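Side-chain contacts in FixK2 protein (Bradyrhizobium japonicum, PDB 4I2O), which binds DNA as a dimer of the CRP/FNR superfamily and probably acts as a transcription factor in the regulation of nitrogen fixation: residues L166-R171 and L180-R185; R79-A84 and E146-L151; E159-F164 and E196-A201. The protein carries 1 engineered substitution. All blocks are in the same frame, centred on the assembly; numbering follows the deposited sequence.

Contacts 1 and 3 share helix 157-172 and lie with their centres about 11 Å apart inside the winged helix-turn-helix domain; along the chain, contact 1 is nested within the loop closed by contact 3. Phe164 joins them, its CZ lying 4.0 Å from SD of Met182. Contact 2, with its centre about 14 Å from either of the others, ties the cyclic nucleotide-binding-type beta domain to the long helix 128-154 and, through Tyr190, to helix 184-191. Contacts 1 and 3 turn their far sides to the DNA: Arg184 and Ser199 hold one phosphate, that of DT8 of chain C, while Arg200 reads a guanine.

Contact 1 (L166-R171 and L180-R185); sequences LEMDRR and LPMSRR. Engineered in segment 180-185: Ser183 (natural residue Cys). With nucleotides of chain C.
Helix 157-172 passes the 180-185 segment with the closest CA atoms, those of Met168 and Leu180, 7.8 Å apart, so side chains alone bridge the two. With CG beside the backbone N (chi1 -69°), Met168 sets its CG against CD2 of Leu180 (3.8 Å); the bend at chi2 then takes SD to CE of Met182 (4.0 Å). Leu180 lies roughly perpendicular to Met168; Met182, with CG wedged between its own backbone N and carbonyl carbon (chi1 77°), offers its CE end. Beyond this apolar patch of the Crp-like helix-turn-helix domain the segment turns to the DNA. The engineered Ser183 N-caps helix 184-191, the first helix of the helix-turn-helix, its OG accepting from the N of Asp186. The next residue, Arg184, gives its backbone N to OP2 of DA7 of chain C in a nearly straight bond (2.9 Å, 173°). Its chain, bent at chi2, reaches the following phosphate, where NE meets OP2 (2.9 Å) and NH2 meets OP1 (3.1 Å) of DT8 of chain C. Around the contact, Met178 of strand 177-179 packs on Met168, Ile219 of strand 218-221 on Leu180, and Leu195 and Leu202 of helix 195-207 on Arg184.

Contact 2 (R79-A84 and E146-L151); sequences RRQIGA and EDHMLL
An unusual chi1 of -143° on His148, well away from a staggered value, swings its imidazole off helix 128-154 toward Gln81, whose chain starts extended (chi1 174°) and then bends at chi2 to bring its amide near the ring. This is the junction of a CRP/FNR-type subunit, where strand 80-86, at the margin of a four-stranded antiparallel sheet in the cyclic nucleotide-binding-type domain, meets the long dimerisation helix. The approach is loose: NE2 of Gln81 lies at the edge of the His148 ring, near its plane, 4.2 Å from NE2 of His148, and no hydrogen bond crosses directly. What joins the two is Tyr190 of helix 184-191. Its carbonyl O is hydrogen-bonded to NE2 of His148 and more weakly to NE2 of Gln81, and its ring stacks with the imidazole. The DNA-binding domain thus closes over the contact. From the second subunit, Gly153 packs on Gln81. Further along the strand, Gly83 and Ala84 both face Ser71 in a classic beta bulge. The Gln81 amide is also held by its own strand: NE2 donates to O of Ile82 over 3.0 Å, from above the carbonyl plane rather than within it.

Contact 3 (E159-F164 and E196-A201); sequences ERVATF and ETVSRA. With nucleotides of chain C.
Val161 on helix 157-172 presses against the inner side of helix 195-207, the recognition helix of the helix-turn-helix motif, where the closest CA atoms, those of Val161 and Val198, are 6.7 Å apart. With CG1 anti to the backbone N (chi1 172°), Val161 spreads both methyls round CB of Ala201; CG2 comes nearest, at 3.8 Å. The same CG2 also touches CG2 of Val198 at 4.3 Å, a looser contact. Leu191 and Ile187 of helix 184-191 cover Val161 and Val198 respectively. On the rear of helix 157-172, Thr163 OG1 donates back to O of Glu159, a carbonyl that also accepts from Thr163 N on the other face of its plane.

The outer side of the recognition helix enters the major groove. Ser199 points its OG anti to the backbone N, which carries it to the backbone of chain C, where it donates to OP2 of DT8 over 2.6 Å. Glu196, bent at chi2, passes its CG beside O4 of DT9 of chain C and hydrogen-bonds a cytosine N4 through OE2. Arg200 instead stays extended from CG to NE. Its guanidinium presents two N-H groups to the Hoogsteen edge of DG10 of chain C, the classic bidentate arginine-guanine pair, and the NH1 bond to N7 measures 2.9 Å. The C7 methyl of DT9 of chain C sits 3.6 Å above one guanidinium face, displaced toward the rim, while NH2 of Arg200 completes the pair by donating to O6 of DG10 over 2.8 Å at 157°.

Contact 1 (L166-R171 and L180-R185)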
loop_
_atom_site.group_PDB
_atom_site.type_symbol
_atom_site.label_atom_id
_atom_site.label_comp_id
_atom_site.label_asym_id
_atom_site.label_seq_id
_atom_site.Cartn_x
_atom_site.Cartn_y
_atom_site.Cartn_z
ATOM N N LEU A 166 9.896 -7.009 14.610
ATOM C CA LEU A 166 11.148 -6.722 13.922
ATOM C C LEU A 166 11.257 -5.319 13.322
ATOM O O LEU A 166 12.330 -4.705 13.379
ATOM C CB LEU A 166 11.426 -7.797 12.865
ATOM C CG LEU A 166 11.714 -9.229 13.399
ATOM C CD1 LEU A 166 11.563 -10.191 12.208
ATOM C CD2 LEU A 166 13.100 -9.337 14.003
ATOM N N GLU A 167 10.165 -4.829 12.723
ATOM C CA GLU A 167 10.135 -3.456 12.215
ATOM C C GLU A 167 10.341 -2.467 13.375
ATOM O O GLU A 167 11.136 -1.487 13.283
ATOM C CB GLU A 167 8.792 -3.173 11.529
ATOM C CG GLU A 167 8.767 -1.753 10.980
ATOM C CD GLU A 167 7.456 -1.339 10.369
ATOM O OE1 GLU A 167 6.391 -1.974 10.584
ATOM O OE2 GLU A 167 7.478 -0.342 9.645
ATOM N N MET A 168 9.586 -2.653 14.444
ATOM C CA MET A 168 9.772 -1.725 15.594
ATOM C C MET A 168 11.146 -1.814 16.244
ATOM O O MET A 168 11.689 -0.796 16.692
ATOM C CB MET A 168 8.735 -2.052 16.643
ATOM C CG MET A 168 7.277 -1.723 16.267
ATOM S SD MET A 168 6.997 0.027 15.839
ATOM C CE MET A 168 6.964 -0.011 14.050
ATOM N N ASP A 169 11.719 -3.014 16.353
ATOM C CA ASP A 169 13.067 -3.147 16.868
ATOM C C ASP A 169 14.073 -2.342 16.005
ATOM O O ASP A 169 14.935 -1.642 16.496
ATOM C CB ASP A 169 13.451 -4.624 16.905
ATOM C CG ASP A 169 14.865 -4.850 17.447
ATOM O OD1 ASP A 169 15.762 -5.170 16.652
ATOM O OD2 ASP A 169 15.065 -4.760 18.680
ATOM N N ARG A 170 13.964 -2.457 14.691
ATOM C CA ARG A 170 14.874 -1.714 13.825
ATOM C C ARG A 170 14.696 -0.209 13.990
ATOM O O ARG A 170 15.687 0.565 13.998
ATOM C CB ARG A 170 14.589 -2.143 12.364
ATOM C CG ARG A 170 15.446 -1.420 11.348
ATOM C CD ARG A 170 15.222 -2.020 9.948
ATOM N NE ARG A 170 13.807 -2.208 9.604
ATOM C CZ ARG A 170 13.003 -1.223 9.184
ATOM N NH1 ARG A 170 13.459 0.035 9.115
ATOM N NH2 ARG A 170 11.741 -1.499 8.842
ATOM N N ARG A 171 13.452 0.252 14.143
ATOM C CA ARG A 171 13.170 1.702 14.115
ATOM C C ARG A 171 13.264 2.375 15.469
ATOM O O ARG A 171 13.519 3.578 15.559
ATOM C CB ARG A 171 11.760 1.936 13.568
ATOM C CG ARG A 171 11.730 1.571 12.033
ATOM C CD ARG A 171 10.337 1.631 11.474
ATOM N NE ARG A 171 9.829 3.005 11.467
ATOM C CZ ARG A 171 8.531 3.285 11.340
ATOM N NH1 ARG A 171 7.635 2.299 11.208
ATOM N NH2 ARG A 171 8.127 4.548 11.341
ATOM N N LEU A 180 7.366 0.777 23.247
ATOM C CA LEU A 180 6.396 0.928 22.164
ATOM C C LEU A 180 5.455 2.026 22.598
ATOM O O LEU A 180 5.061 2.070 23.794
ATOM C CB LEU A 180 5.576 -0.369 22.041
ATOM C CG LEU A 180 6.322 -1.519 21.360
ATOM C CD1 LEU A 180 5.353 -2.737 21.338
ATOM C CD2 LEU A 180 6.867 -1.157 19.963
ATOM N N PRO A 181 5.140 2.957 21.699
ATOM C CA PRO A 181 4.295 4.067 22.196
ATOM C C PRO A 181 2.808 3.797 22.077
ATOM O O PRO A 181 2.042 4.577 22.692
ATOM C CB PRO A 181 4.633 5.237 21.266
ATOM C CG PRO A 181 4.997 4.507 19.904
ATOM C CD PRO A 181 5.827 3.299 20.426
ATOM N N MET A 182 2.388 2.761 21.326
ATOM C CA MET A 182 0.996 2.560 21.014
ATOM C C MET A 182 0.361 1.330 21.741
ATOM O O MET A 182 1.082 0.389 22.202
ATOM C CB MET A 182 0.874 2.413 19.456
ATOM C CG MET A 182 1.314 1.027 18.934
ATOM S SD MET A 182 3.055 0.636 19.014
ATOM C CE MET A 182 3.813 1.568 17.668
ATOM N N SER A 183 -0.968 1.363 21.813
ATOM C CA SER A 183 -1.784 0.347 22.447
ATOM C C SER A 183 -1.886 -0.899 21.598
ATOM O O SER A 183 -1.514 -0.894 20.423
ATOM C CB SER A 183 -3.211 0.894 22.617
ATOM O OG SER A 183 -3.763 1.083 21.311
ATOM N N ARG A 184 -2.436 -1.954 22.191
ATOM C CA ARG A 184 -2.641 -3.201 21.477
ATOM C C ARG A 184 -3.680 -3.012 20.359
ATOM O O ARG A 184 -3.651 -3.677 19.288
ATOM C CB ARG A 184 -3.101 -4.309 22.514
ATOM C CG ARG A 184 -1.996 -4.662 23.603
ATOM C CD ARG A 184 -0.738 -5.301 22.944
ATOM N NE ARG A 184 0.111 -5.971 23.963
ATOM C CZ ARG A 184 1.317 -5.553 24.365
ATOM N NH1 ARG A 184 1.889 -4.409 23.899
ATOM N NH2 ARG A 184 1.959 -6.298 25.255
ATOM N N ARG A 185 -4.637 -2.122 20.593
ATOM C CA ARG A 185 -5.628 -1.875 19.557
ATOM C C ARG A 185 -4.976 -1.159 18.354
ATOM O O ARG A 185 -5.325 -1.455 17.173
ATOM C CB ARG A 185 -6.731 -0.979 20.138
ATOM C CG ARG A 185 -7.824 -0.630 19.083
ATOM C CD ARG A 185 -8.945 0.221 19.732
ATOM N NE ARG A 185 -9.800 -0.666 20.537
ATOM C CZ ARG A 185 -10.630 -1.551 19.964
ATOM N NH1 ARG A 185 -10.745 -1.637 18.618
ATOM N NH2 ARG A 185 -11.351 -2.356 20.709
ATOM P P DA C 7 -2.450 -1.686 25.979
ATOM O OP1 DA C 7 -1.057 -1.277 25.696
ATOM O OP2 DA C 7 -3.467 -1.769 24.868
ATOM O "O5'" DA C 7 -2.498 -3.103 26.680
ATOM C "C5'" DA C 7 -1.656 -3.340 27.919
ATOM C "C4'" DA C 7 -1.982 -4.767 28.383
ATOM O "O4'" DA C 7 -3.305 -4.758 28.973
ATOM C "C3'" DA C 7 -1.975 -5.811 27.283
ATOM O "O3'" DA C 7 -0.860 -6.680 27.675
ATOM C "C2'" DA C 7 -3.361 -6.526 27.387
ATOM C "C1'" DA C 7 -3.824 -6.057 28.794
ATOM N N9 DA C 7 -5.276 -5.882 28.845
ATOM C C8 DA C 7 -6.054 -5.056 28.074
ATOM N N7 DA C 7 -7.347 -5.094 28.356
ATOM C C5 DA C 7 -7.423 -5.988 29.438
ATOM C C6 DA C 7 -8.506 -6.461 30.178
ATOM N N6 DA C 7 -9.740 -6.002 29.905
ATOM N N1 DA C 7 -8.260 -7.354 31.212
ATOM C C2 DA C 7 -6.960 -7.725 31.364
ATOM N N3 DA C 7 -5.848 -7.331 30.661
ATOM C C4 DA C 7 -6.163 -6.468 29.743
ATOM P P DT C 8 -0.581 -8.085 26.855
ATOM O OP1 DT C 8 0.873 -8.432 27.180
ATOM O OP2 DT C 8 -1.231 -7.996 25.550
ATOM O "O5'" DT C 8 -1.457 -9.212 27.701
ATOM C "C5'" DT C 8 -1.059 -9.342 29.063
ATOM C "C4'" DT C 8 -2.022 -10.324 29.703
ATOM O "O4'" DT C 8 -3.378 -9.820 29.651
ATOM C "C3'" DT C 8 -2.100 -11.689 28.988
ATOM O "O3'" DT C 8 -1.827 -12.597 30.024
ATOM C "C2'" DT C 8 -3.521 -11.916 28.484
ATOM C "C1'" DT C 8 -4.259 -10.950 29.375
ATOM N N1 DT C 8 -5.530 -10.327 28.799
ATOM C C2 DT C 8 -6.763 -10.488 29.441
ATOM O O2 DT C 8 -6.956 -11.192 30.441
ATOM N N3 DT C 8 -7.815 -9.817 28.900
ATOM C C4 DT C 8 -7.765 -9.004 27.746
ATOM O O4 DT C 8 -8.786 -8.413 27.385
ATOM C C5 DT C 8 -6.466 -8.870 27.099
ATOM C C7 DT C 8 -6.326 -8.016 25.843
ATOM C C6 DT C 8 -5.401 -9.513 27.651
#

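Contact 2 (R79-A84 and E146-L151)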
loop_
_atom_site.group_PDB
_atom_site.type_symbol
_atom_site.label_atom_id
_atom_site.label_comp_id
_atom_site.label_asym_id
_atom_site.label_seq_id
_atom_site.Cartn_x
_atom_site.Cartn_y
_atom_site.Cartn_z
ATOM N N ARG A 79 -14.495 0.632 11.721
ATOM C CA ARG A 79 -13.296 -0.148 11.456
ATOM C C ARG A 79 -12.158 0.742 10.986
ATOM O O ARG A 79 -12.395 1.696 10.260
ATOM C CB ARG A 79 -13.623 -1.160 10.340
ATOM C CG ARG A 79 -14.420 -2.409 10.870
ATOM C CD ARG A 79 -14.716 -3.239 9.556
ATOM N NE ARG A 79 -15.855 -2.633 8.855
ATOM C CZ ARG A 79 -16.322 -3.074 7.695
ATOM N NH1 ARG A 79 -15.723 -4.104 7.102
ATOM N NH2 ARG A 79 -17.381 -2.494 7.117
ATOM N N ARG A 80 -10.922 0.433 11.379
ATOM C CA ARG A 80 -9.813 1.362 11.145
ATOM C C ARG A 80 -8.578 0.586 10.685
ATOM O O ARG A 80 -8.273 -0.444 11.283
ATOM C CB ARG A 80 -9.442 2.058 12.487
ATOM C CG ARG A 80 -8.224 2.942 12.287
ATOM C CD ARG A 80 -7.966 3.685 13.641
ATOM N NE ARG A 80 -7.441 2.726 14.599
ATOM C CZ ARG A 80 -6.865 3.065 15.761
ATOM N NH1 ARG A 80 -6.590 4.348 16.015
ATOM N NH2 ARG A 80 -6.479 2.108 16.604
ATOM N N GLN A 81 -7.935 1.008 9.590
ATOM C CA GLN A 81 -6.680 0.441 9.143
ATOM C C GLN A 81 -5.651 1.526 9.400
ATOM O O GLN A 81 -5.754 2.651 8.836
ATOM C CB GLN A 81 -6.720 0.070 7.627
ATOM C CG GLN A 81 -5.335 -0.377 7.160
ATOM C CD GLN A 81 -4.890 -1.660 7.796
ATOM O OE1 GLN A 81 -5.688 -2.627 7.913
ATOM N NE2 GLN A 81 -3.585 -1.731 8.155
ATOM N N ILE A 82 -4.681 1.231 10.279
ATOM C CA ILE A 82 -3.502 2.117 10.376
ATOM C C ILE A 82 -2.486 1.774 9.248
ATOM O O ILE A 82 -1.983 0.611 9.122
ATOM C CB ILE A 82 -2.884 1.956 11.790
ATOM C CG1 ILE A 82 -3.805 2.649 12.790
ATOM C CG2 ILE A 82 -1.511 2.688 11.803
ATOM C CD1 ILE A 82 -3.402 2.395 14.287
ATOM N N GLY A 83 -2.138 2.776 8.425
ATOM C CA GLY A 83 -1.251 2.581 7.309
ATOM C C GLY A 83 0.189 2.739 7.698
ATOM O O GLY A 83 1.076 2.124 7.075
ATOM N N ALA A 84 0.454 3.501 8.780
ATOM C CA ALA A 84 1.825 3.701 9.151
ATOM C C ALA A 84 1.898 4.313 10.541
ATOM O O ALA A 84 0.992 5.054 10.949
ATOM C CB ALA A 84 2.549 4.674 8.139
ATOM N N GLU A 146 3.467 -1.351 -0.182
ATOM C CA GLU A 146 3.534 -2.639 -0.949
ATOM C C GLU A 146 3.841 -3.839 -0.052
ATOM O O GLU A 146 3.164 -4.899 -0.094
ATOM C CB GLU A 146 4.577 -2.547 -2.084
ATOM C CG GLU A 146 4.127 -1.577 -3.214
ATOM C CD GLU A 146 5.227 -1.201 -4.197
ATOM O OE1 GLU A 146 6.445 -1.346 -3.887
ATOM O OE2 GLU A 146 4.867 -0.790 -5.331
ATOM N N ASP A 147 4.845 -3.693 0.789
ATOM C CA ASP A 147 5.166 -4.769 1.733
ATOM C C ASP A 147 3.994 -4.987 2.647
ATOM O O ASP A 147 3.680 -6.159 3.012
ATOM C CB ASP A 147 6.400 -4.378 2.601
ATOM C CG ASP A 147 7.713 -4.439 1.836
ATOM O OD1 ASP A 147 7.764 -5.038 0.734
ATOM O OD2 ASP A 147 8.725 -3.900 2.363
ATOM N N HIS A 148 3.368 -3.879 3.102
ATOM C CA HIS A 148 2.260 -4.009 4.042
ATOM C C HIS A 148 1.031 -4.642 3.380
ATOM O O HIS A 148 0.291 -5.377 4.043
ATOM C CB HIS A 148 1.882 -2.689 4.669
ATOM C CG HIS A 148 1.493 -2.819 6.081
ATOM N ND1 HIS A 148 2.269 -3.485 7.024
ATOM C CD2 HIS A 148 0.405 -2.364 6.736
ATOM C CE1 HIS A 148 1.627 -3.484 8.172
ATOM N NE2 HIS A 148 0.501 -2.789 8.034
ATOM N N MET A 149 0.798 -4.419 2.086
ATOM C CA MET A 149 -0.282 -5.221 1.448
ATOM C C MET A 149 -0.060 -6.695 1.487
ATOM O O MET A 149 -1.015 -7.485 1.677
ATOM C CB MET A 149 -0.458 -4.768 -0.021
ATOM C CG MET A 149 -1.041 -3.347 -0.130
ATOM S SD MET A 149 -1.358 -2.907 -1.895
ATOM C CE MET A 149 0.225 -2.519 -2.572
ATOM N N LEU A 150 1.184 -7.123 1.244
ATOM C CA LEU A 150 1.507 -8.543 1.322
ATOM C C LEU A 150 1.187 -9.056 2.709
ATOM O O LEU A 150 0.660 -10.145 2.883
ATOM C CB LEU A 150 2.972 -8.789 0.990
ATOM C CG LEU A 150 3.525 -10.217 1.070
ATOM C CD1 LEU A 150 2.763 -11.186 0.142
ATOM C CD2 LEU A 150 5.020 -10.273 0.780
ATOM N N LEU A 151 1.625 -8.325 3.724
ATOM C CA LEU A 151 1.279 -8.726 5.099
ATOM C C LEU A 151 -0.215 -8.840 5.345
ATOM O O LEU A 151 -0.690 -9.862 5.918
ATOM C CB LEU A 151 1.899 -7.631 6.057
ATOM C CG LEU A 151 1.654 -7.912 7.582
ATOM C CD1 LEU A 151 2.805 -7.351 8.379
ATOM C CD2 LEU A 151 0.313 -7.267 8.152
#

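Contact 3 (E159-F164 and E196-A201)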
loop_
_atom_site.group_PDB
_atom_site.type_symbol
_atom_site.label_atom_id
_atom_site.label_comp_id
_atom_site.label_asym_id
_atom_site.label_seq_id
_atom_site.Cartn_x
_atom_site.Cartn_y
_atom_site.Cartn_z
ATOM N N GLU A 159 2.875 -14.459 11.825
ATOM C CA GLU A 159 3.787 -13.751 10.892
ATOM C C GLU A 159 3.662 -12.264 10.904
ATOM O O GLU A 159 4.681 -11.521 10.743
ATOM C CB GLU A 159 3.535 -14.318 9.448
ATOM C CG GLU A 159 3.967 -15.755 9.275
ATOM C CD GLU A 159 3.414 -16.355 7.966
ATOM O OE1 GLU A 159 2.443 -15.759 7.382
ATOM O OE2 GLU A 159 3.820 -17.493 7.612
ATOM N N ARG A 160 2.432 -11.751 11.026
ATOM C CA ARG A 160 2.227 -10.315 11.095
ATOM C C ARG A 160 2.832 -9.754 12.351
ATOM O O ARG A 160 3.474 -8.697 12.316
ATOM C CB ARG A 160 0.732 -9.946 11.087
ATOM C CG ARG A 160 -0.015 -10.430 9.802
ATOM C CD ARG A 160 -1.497 -10.138 9.894
ATOM N NE ARG A 160 -2.115 -10.830 8.703
ATOM C CZ ARG A 160 -3.215 -10.427 8.067
ATOM N NH1 ARG A 160 -3.881 -9.338 8.448
ATOM N NH2 ARG A 160 -3.656 -11.147 7.008
ATOM N N VAL A 161 2.606 -10.414 13.464
ATOM C CA VAL A 161 3.166 -9.881 14.717
ATOM C C VAL A 161 4.689 -9.930 14.760
ATOM O O VAL A 161 5.347 -8.974 15.205
ATOM C CB VAL A 161 2.556 -10.657 15.936
ATOM C CG1 VAL A 161 3.283 -10.255 17.286
ATOM C CG2 VAL A 161 1.045 -10.265 16.056
ATOM N N ALA A 162 5.270 -10.995 14.241
ATOM C CA ALA A 162 6.718 -11.083 14.208
ATOM C C ALA A 162 7.260 -10.014 13.256
ATOM O O ALA A 162 8.285 -9.399 13.543
ATOM C CB ALA A 162 7.140 -12.458 13.751
ATOM N N THR A 163 6.584 -9.802 12.124
ATOM C CA THR A 163 7.044 -8.714 11.209
ATOM C C THR A 163 7.049 -7.383 11.965
ATOM O O THR A 163 8.021 -6.630 11.907
ATOM C CB THR A 163 6.137 -8.588 9.980
ATOM O OG1 THR A 163 6.228 -9.821 9.308
ATOM C CG2 THR A 163 6.676 -7.463 9.018
ATOM N N PHE A 164 5.951 -7.102 12.661
ATOM C CA PHE A 164 5.774 -5.856 13.383
ATOM C C PHE A 164 6.880 -5.696 14.409
ATOM O O PHE A 164 7.528 -4.617 14.501
ATOM C CB PHE A 164 4.411 -5.844 14.074
ATOM C CG PHE A 164 4.276 -4.758 15.126
ATOM C CD1 PHE A 164 3.995 -3.425 14.714
ATOM C CD2 PHE A 164 4.403 -5.055 16.465
ATOM C CE1 PHE A 164 3.847 -2.395 15.638
ATOM C CE2 PHE A 164 4.285 -4.019 17.462
ATOM C CZ PHE A 164 3.985 -2.681 17.023
ATOM N N GLU A 196 -6.852 -8.658 20.808
ATOM C CA GLU A 196 -6.771 -9.925 21.541
ATOM C C GLU A 196 -5.829 -10.877 20.809
ATOM O O GLU A 196 -5.020 -11.555 21.418
ATOM C CB GLU A 196 -8.150 -10.606 21.623
ATOM C CG GLU A 196 -9.125 -9.907 22.536
ATOM C CD GLU A 196 -10.119 -9.030 21.804
ATOM O OE1 GLU A 196 -9.721 -8.358 20.789
ATOM O OE2 GLU A 196 -11.312 -9.064 22.223
ATOM N N THR A 197 -5.993 -10.993 19.489
ATOM C CA THR A 197 -5.068 -11.828 18.742
ATOM C C THR A 197 -3.613 -11.387 18.878
ATOM O O THR A 197 -2.692 -12.217 19.046
ATOM C CB THR A 197 -5.509 -11.839 17.270
ATOM O OG1 THR A 197 -6.736 -12.606 17.270
ATOM C CG2 THR A 197 -4.465 -12.609 16.416
ATOM N N VAL A 198 -3.376 -10.086 18.741
ATOM C CA VAL A 198 -2.019 -9.555 19.001
ATOM C C VAL A 198 -1.551 -9.930 20.407
ATOM O O VAL A 198 -0.437 -10.432 20.588
ATOM C CB VAL A 198 -1.991 -8.028 18.780
ATOM C CG1 VAL A 198 -0.646 -7.427 19.247
ATOM C CG2 VAL A 198 -2.228 -7.695 17.303
ATOM N N SER A 199 -2.389 -9.729 21.420
ATOM C CA SER A 199 -1.971 -10.115 22.807
ATOM C C SER A 199 -1.555 -11.585 22.880
ATOM O O SER A 199 -0.522 -11.928 23.488
ATOM C CB SER A 199 -3.153 -9.895 23.755
ATOM O OG SER A 199 -2.792 -10.093 25.126
ATOM N N ARG A 200 -2.352 -12.475 22.263
ATOM C CA ARG A 200 -2.065 -13.897 22.333
ATOM C C ARG A 200 -0.755 -14.264 21.683
ATOM O O ARG A 200 -0.017 -15.117 22.207
ATOM C CB ARG A 200 -3.227 -14.750 21.674
ATOM C CG ARG A 200 -4.615 -14.466 22.271
ATOM C CD ARG A 200 -5.747 -15.383 21.606
ATOM N NE ARG A 200 -7.050 -14.717 21.657
ATOM C CZ ARG A 200 -7.809 -14.657 22.747
ATOM N NH1 ARG A 200 -7.410 -15.222 23.900
ATOM N NH2 ARG A 200 -8.969 -14.011 22.689
ATOM N N ALA A 201 -0.451 -13.635 20.544
ATOM C CA ALA A 201 0.775 -13.933 19.832
ATOM C C ALA A 201 1.953 -13.450 20.675
ATOM O O ALA A 201 2.969 -14.149 20.820
ATOM C CB ALA A 201 0.794 -13.221 18.466
ATOM P P DT C 9 -1.507 -14.128 29.697
ATOM O OP1 DT C 9 -0.645 -14.634 30.783
ATOM O OP2 DT C 9 -1.097 -14.221 28.276
ATOM O "O5'" DT C 9 -2.955 -14.820 29.717
ATOM C "C5'" DT C 9 -3.640 -14.981 31.015
ATOM C "C4'" DT C 9 -5.038 -15.408 30.627
ATOM O "O4'" DT C 9 -5.742 -14.389 29.864
ATOM C "C3'" DT C 9 -5.097 -16.647 29.733
ATOM O "O3'" DT C 9 -5.573 -17.687 30.593
ATOM C "C2'" DT C 9 -6.147 -16.323 28.694
ATOM C "C1'" DT C 9 -6.793 -15.055 29.198
ATOM N N1 DT C 9 -7.303 -14.074 28.182
ATOM C C2 DT C 9 -8.610 -13.624 28.357
ATOM O O2 DT C 9 -9.377 -14.029 29.251
ATOM N N3 DT C 9 -9.038 -12.701 27.449
ATOM C C4 DT C 9 -8.297 -12.154 26.422
ATOM O O4 DT C 9 -8.788 -11.297 25.676
ATOM C C5 DT C 9 -6.938 -12.636 26.289
ATOM C C7 DT C 9 -6.071 -12.073 25.158
ATOM C C6 DT C 9 -6.490 -13.529 27.192
ATOM P P DT C 8 -0.581 -8.085 26.855
ATOM O OP1 DT C 8 0.873 -8.432 27.180
ATOM O OP2 DT C 8 -1.231 -7.996 25.550
ATOM O "O5'" DT C 8 -1.457 -9.212 27.701
ATOM C "C5'" DT C 8 -1.059 -9.342 29.063
ATOM C "C4'" DT C 8 -2.022 -10.324 29.703
ATOM O "O4'" DT C 8 -3.378 -9.820 29.651
ATOM C "C3'" DT C 8 -2.100 -11.689 28.988
ATOM O "O3'" DT C 8 -1.827 -12.597 30.024
ATOM C "C2'" DT C 8 -3.521 -11.916 28.484
ATOM C "C1'" DT C 8 -4.259 -10.950 29.375
ATOM N N1 DT C 8 -5.530 -10.327 28.799
ATOM C C2 DT C 8 -6.763 -10.488 29.441
ATOM O O2 DT C 8 -6.956 -11.192 30.441
ATOM N N3 DT C 8 -7.815 -9.817 28.900
ATOM C C4 DT C 8 -7.765 -9.004 27.746
ATOM O O4 DT C 8 -8.786 -8.413 27.385
ATOM C C5 DT C 8 -6.466 -8.870 27.099
ATOM C C7 DT C 8 -6.326 -8.016 25.843
ATOM C C6 DT C 8 -5.401 -9.513 27.651
ATOM P P DG C 10 -5.858 -19.167 30.022
ATOM O OP1 DG C 10 -5.523 -20.113 31.105
ATOM O OP2 DG C 10 -5.274 -19.299 28.673
ATOM O "O5'" DG C 10 -7.439 -19.180 29.789
ATOM C "C5'" DG C 10 -8.303 -18.940 30.914
ATOM C "C4'" DG C 10 -9.720 -19.004 30.353
ATOM O "O4'" DG C 10 -10.000 -17.794 29.578
ATOM C "C3'" DG C 10 -10.035 -20.216 29.456
ATOM O "O3'" DG C 10 -11.227 -20.722 30.005
ATOM C "C2'" DG C 10 -10.245 -19.597 28.086
ATOM C "C1'" DG C 10 -10.738 -18.200 28.429
ATOM N N9 DG C 10 -10.503 -17.173 27.387
ATOM C C8 DG C 10 -9.311 -16.782 26.801
ATOM N N7 DG C 10 -9.464 -15.827 25.926
ATOM C C5 DG C 10 -10.828 -15.537 25.961
ATOM C C6 DG C 10 -11.566 -14.571 25.260
ATOM O O6 DG C 10 -11.118 -13.736 24.458
ATOM N N1 DG C 10 -12.908 -14.585 25.611
ATOM C C2 DG C 10 -13.471 -15.468 26.512
ATOM N N2 DG C 10 -14.803 -15.367 26.703
ATOM N N3 DG C 10 -12.775 -16.362 27.222
ATOM C C4 DG C 10 -11.476 -16.368 26.860
#